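Regulatory protein recX (Lactobacillus salivarius, PDB 3E3V) probably modulates the activity of the recombinase RecA, the present chain holding the three successive three-helix units of a RecX-family protein. Local coordinates at residues Y30-R35 with D67-E72. Sequence-based numbering, arbitrary orientation.
Sequences YQLRTR and DKNYAE
Tyr70 lies against the loop 30-35 with its ring, and Leu32 and Thr34 meet it at different places. CG of Tyr70 is anti to its backbone N (chi1 -176°), which sets CG off helix 67-81 on the loop side. The methyl CG2 of Thr34 sits over one face in a CH-pi contact, 3.6 Å from the ring centroid and displaced toward the rim on the CE2 side. At the edge, near the ring plane, Leu32 O approaches CE1 at 3.4 Å, and a water in that plane donates to this carbonyl and is hydrogen-bonded to Tyr70 OH. The side chains of Leu32 and Tyr70 slide past each other in opposite directions, CB 4.0 Å from CD1, while CD2 of Leu32 reaches Asn69 ND2.

Asp67, in the first turn of its helix, supplies the direct hydrogen bond between the segments. Its OD1 accepts Arg35 N at 2.9 Å through the syn lone pair, the N-H...O angle being 149°. A second water donates both to this OD1 and to Arg33 O, so one carboxylate oxygen serves two donors. With an alanine here, Arg35 N would probably lose its acceptor, and the water, still on Arg33 O, its link to helix 67-81.

Thr34, N-cap of helix 35-39, caps a backbone N just past the loop with its side chain, and its OG1 is hydrogen-bonded to Lys96 O as well; the guanidinium of Arg35 turns away to a salt bridge with Glu39. The contact thus joins the first and second three-helix units of RecX. It exemplifies an acidic side chain at one helix N-terminus accepting the first N-H of another, where both helix dipoles would probably favour its charge, while water-bridged loop carbonyls flank the ring packing.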
ATOM      1  N   TYR A  30     -18.641   4.840   1.155  1.00 49.15           N
ATOM      2  CA  TYR A  30     -17.961   4.468   2.378  1.00 50.53           C
ATOM      3  C   TYR A  30     -16.454   4.615   2.168  1.00 51.52           C
ATOM      4  O   TYR A  30     -15.889   5.691   2.376  1.00 52.99           O
ATOM      5  CB  TYR A  30     -18.315   3.034   2.751  1.00 50.83           C
ATOM      6  N   GLN A  31     -15.814   3.538   1.723  1.00 51.79           N
ATOM      7  CA  GLN A  31     -14.370   3.525   1.503  1.00 50.46           C
ATOM      8  C   GLN A  31     -13.929   3.905   0.093  1.00 48.88           C
ATOM      9  O   GLN A  31     -14.746   4.104  -0.806  1.00 49.68           O
ATOM     10  CB  GLN A  31     -13.814   2.136   1.843  1.00 50.96           C
ATOM     11  CG  GLN A  31     -13.771   1.829   3.337  1.00 52.58           C
ATOM     12  CD  GLN A  31     -13.405   0.384   3.636  1.00 52.71           C
ATOM     13  OE1 GLN A  31     -14.238  -0.518   3.526  1.00 52.57           O
ATOM     14  NE2 GLN A  31     -12.152   0.159   4.006  1.00 54.00           N
ATOM     15  N   LEU A  32     -12.618   4.003  -0.078  1.00 45.51           N
ATOM     16  CA  LEU A  32     -12.018   4.320  -1.364  1.00 41.69           C
ATOM     17  C   LEU A  32     -11.804   2.939  -2.001  1.00 39.22           C
ATOM     18  O   LEU A  32     -11.539   1.973  -1.288  1.00 39.53           O
ATOM     19  CB  LEU A  32     -10.680   5.043  -1.143  1.00 39.39           C
ATOM     20  CG  LEU A  32     -10.239   6.117  -2.148  1.00 38.71           C
ATOM     21  CD1 LEU A  32     -11.223   7.281  -2.138  1.00 35.15           C
ATOM     22  CD2 LEU A  32      -8.839   6.616  -1.773  1.00 37.00           C
ATOM     23  N   ARG A  33     -11.939   2.831  -3.321  1.00 36.36           N
ATOM     24  CA  ARG A  33     -11.773   1.537  -3.990  1.00 32.95           C
ATOM     25  C   ARG A  33     -10.953   1.643  -5.272  1.00 31.59           C
ATOM     26  O   ARG A  33     -11.043   2.642  -5.990  1.00 28.56           O
ATOM     27  CB  ARG A  33     -13.147   0.941  -4.334  1.00 34.08           C
ATOM     28  CG  ARG A  33     -14.075   0.731  -3.154  1.00 37.20           C
ATOM     29  CD  ARG A  33     -13.532  -0.327  -2.205  1.00 41.69           C
ATOM     30  NE  ARG A  33     -14.424  -0.577  -1.079  1.00 46.19           N
ATOM     31  CZ  ARG A  33     -14.066  -1.234   0.022  1.00 49.16           C
ATOM     32  NH1 ARG A  33     -12.832  -1.709   0.148  1.00 50.41           N
ATOM     33  NH2 ARG A  33     -14.942  -1.415   1.004  1.00 48.65           N
ATOM     34  N   THR A  34     -10.153   0.613  -5.560  1.00 30.53           N
ATOM     35  CA  THR A  34      -9.340   0.611  -6.770  1.00 30.28           C
ATOM     36  C   THR A  34     -10.305   0.346  -7.901  1.00 29.12           C
ATOM     37  O   THR A  34     -11.430  -0.088  -7.665  1.00 30.46           O
ATOM     38  CB  THR A  34      -8.278  -0.529  -6.810  1.00 29.74           C
ATOM     39  OG1 THR A  34      -8.943  -1.788  -6.948  1.00 31.17           O
ATOM     40  CG2 THR A  34      -7.416  -0.541  -5.555  1.00 27.00           C
ATOM     41  N   ARG A  35      -9.866   0.605  -9.126  1.00 29.56           N
ATOM     42  CA  ARG A  35     -10.703   0.362 -10.291  1.00 31.97           C
ATOM     43  C   ARG A  35     -11.130  -1.103 -10.317  1.00 33.94           C
ATOM     44  O   ARG A  35     -12.309  -1.415 -10.468  1.00 31.74           O
ATOM     45  CB  ARG A  35      -9.937   0.697 -11.574  1.00 32.86           C
ATOM     46  CG  ARG A  35     -10.655   0.270 -12.849  1.00 36.62           C
ATOM     47  CD  ARG A  35      -9.911   0.718 -14.101  1.00 38.38           C
ATOM     48  NE  ARG A  35     -10.566   0.228 -15.310  1.00 44.28           N
ATOM     49  CZ  ARG A  35     -10.321   0.676 -16.537  1.00 45.84           C
ATOM     50  NH1 ARG A  35      -9.430   1.639 -16.737  1.00 49.06           N
ATOM     51  NH2 ARG A  35     -10.964   0.152 -17.572  1.00 48.76           N
ATOM     52  N   ASP A  67      -7.113   5.506  -9.405  1.00 24.28           N
ATOM     53  CA  ASP A  67      -6.061   4.678  -8.850  1.00 25.78           C
ATOM     54  C   ASP A  67      -4.821   5.424  -8.352  1.00 26.88           C
ATOM     55  O   ASP A  67      -4.205   5.006  -7.367  1.00 26.94           O
ATOM     56  CB  ASP A  67      -5.691   3.578  -9.854  1.00 24.99           C
ATOM     57  CG  ASP A  67      -6.702   2.431  -9.857  1.00 26.33           C
ATOM     58  OD1 ASP A  67      -7.674   2.476  -9.062  1.00 26.42           O
ATOM     59  OD2 ASP A  67      -6.530   1.475 -10.648  1.00 27.90           O
ATOM     60  N   LYS A  68      -4.444   6.522  -9.002  1.00 28.04           N
ATOM     61  CA  LYS A  68      -3.278   7.285  -8.542  1.00 27.75           C
ATOM     62  C   LYS A  68      -3.562   7.816  -7.137  1.00 27.67           C
ATOM     63  O   LYS A  68      -2.708   7.761  -6.250  1.00 26.60           O
ATOM     64  CB  LYS A  68      -2.988   8.449  -9.492  1.00 30.67           C
ATOM     65  CG  LYS A  68      -1.971   9.455  -8.968  1.00 32.54           C
ATOM     66  CD  LYS A  68      -1.803  10.605  -9.958  1.00 36.15           C
ATOM     67  CE  LYS A  68      -1.598  11.943  -9.245  1.00 34.76           C
ATOM     68  NZ  LYS A  68      -0.362  11.958  -8.430  1.00 36.84           N
ATOM     69  N   ASN A  69      -4.776   8.319  -6.937  1.00 28.84           N
ATOM     70  CA  ASN A  69      -5.170   8.833  -5.633  1.00 28.54           C
ATOM     71  C   ASN A  69      -5.324   7.686  -4.622  1.00 27.05           C
ATOM     72  O   ASN A  69      -4.973   7.827  -3.456  1.00 24.89           O
ATOM     73  CB  ASN A  69      -6.480   9.605  -5.743  1.00 32.28           C
ATOM     74  CG  ASN A  69      -6.964  10.100  -4.404  1.00 36.49           C
ATOM     75  OD1 ASN A  69      -6.270  10.856  -3.720  1.00 42.29           O
ATOM     76  ND2 ASN A  69      -8.156   9.676  -4.012  1.00 41.28           N
ATOM     77  N   TYR A  70      -5.865   6.555  -5.063  1.00 25.32           N
ATOM     78  CA  TYR A  70      -6.012   5.413  -4.159  1.00 24.71           C
ATOM     79  C   TYR A  70      -4.634   5.031  -3.615  1.00 22.80           C
ATOM     80  O   TYR A  70      -4.413   4.991  -2.406  1.00 22.71           O
ATOM     81  CB  TYR A  70      -6.585   4.195  -4.889  1.00 25.11           C
ATOM     82  CG  TYR A  70      -6.832   3.017  -3.955  1.00 25.09           C
ATOM     83  CD1 TYR A  70      -8.057   2.866  -3.300  1.00 27.62           C
ATOM     84  CD2 TYR A  70      -5.824   2.089  -3.686  1.00 26.06           C
ATOM     85  CE1 TYR A  70      -8.277   1.816  -2.395  1.00 29.79           C
ATOM     86  CE2 TYR A  70      -6.032   1.039  -2.781  1.00 29.46           C
ATOM     87  CZ  TYR A  70      -7.258   0.909  -2.143  1.00 30.40           C
ATOM     88  OH  TYR A  70      -7.476  -0.126  -1.257  1.00 32.40           O
ATOM     89  N   ALA A  71      -3.713   4.745  -4.530  1.00 22.35           N
ATOM     90  CA  ALA A  71      -2.353   4.341  -4.180  1.00 21.83           C
ATOM     91  C   ALA A  71      -1.619   5.348  -3.302  1.00 23.19           C
ATOM     92  O   ALA A  71      -0.916   4.969  -2.369  1.00 19.97           O
ATOM     93  CB  ALA A  71      -1.549   4.066  -5.459  1.00 19.21           C
ATOM     94  N   GLU A  72      -1.770   6.639  -3.594  1.00 25.62           N
ATOM     95  CA  GLU A  72      -1.092   7.644  -2.791  1.00 24.61           C
ATOM     96  C   GLU A  72      -1.587   7.708  -1.346  1.00 25.16           C
ATOM     97  O   GLU A  72      -0.790   7.834  -0.417  1.00 25.21           O
ATOM     98  CB  GLU A  72      -1.201   9.020  -3.455  1.00 25.58           C
ATOM     99  CG  GLU A  72      -0.020   9.320  -4.363  1.00 28.08           C
ATOM    100  CD  GLU A  72      -0.168  10.628  -5.118  1.00 31.93           C
ATOM    101  OE1 GLU A  72      -0.644  11.614  -4.515  1.00 30.89           O
ATOM    102  OE2 GLU A  72       0.207  10.668  -6.310  1.00 33.95           O
TER
HETATM  103  O   HOH W   1     -10.117  -0.171   0.033  1.00 46.89           O
HETATM  104  O   HOH W   2      -9.517   4.176  -7.517  1.00 27.57           O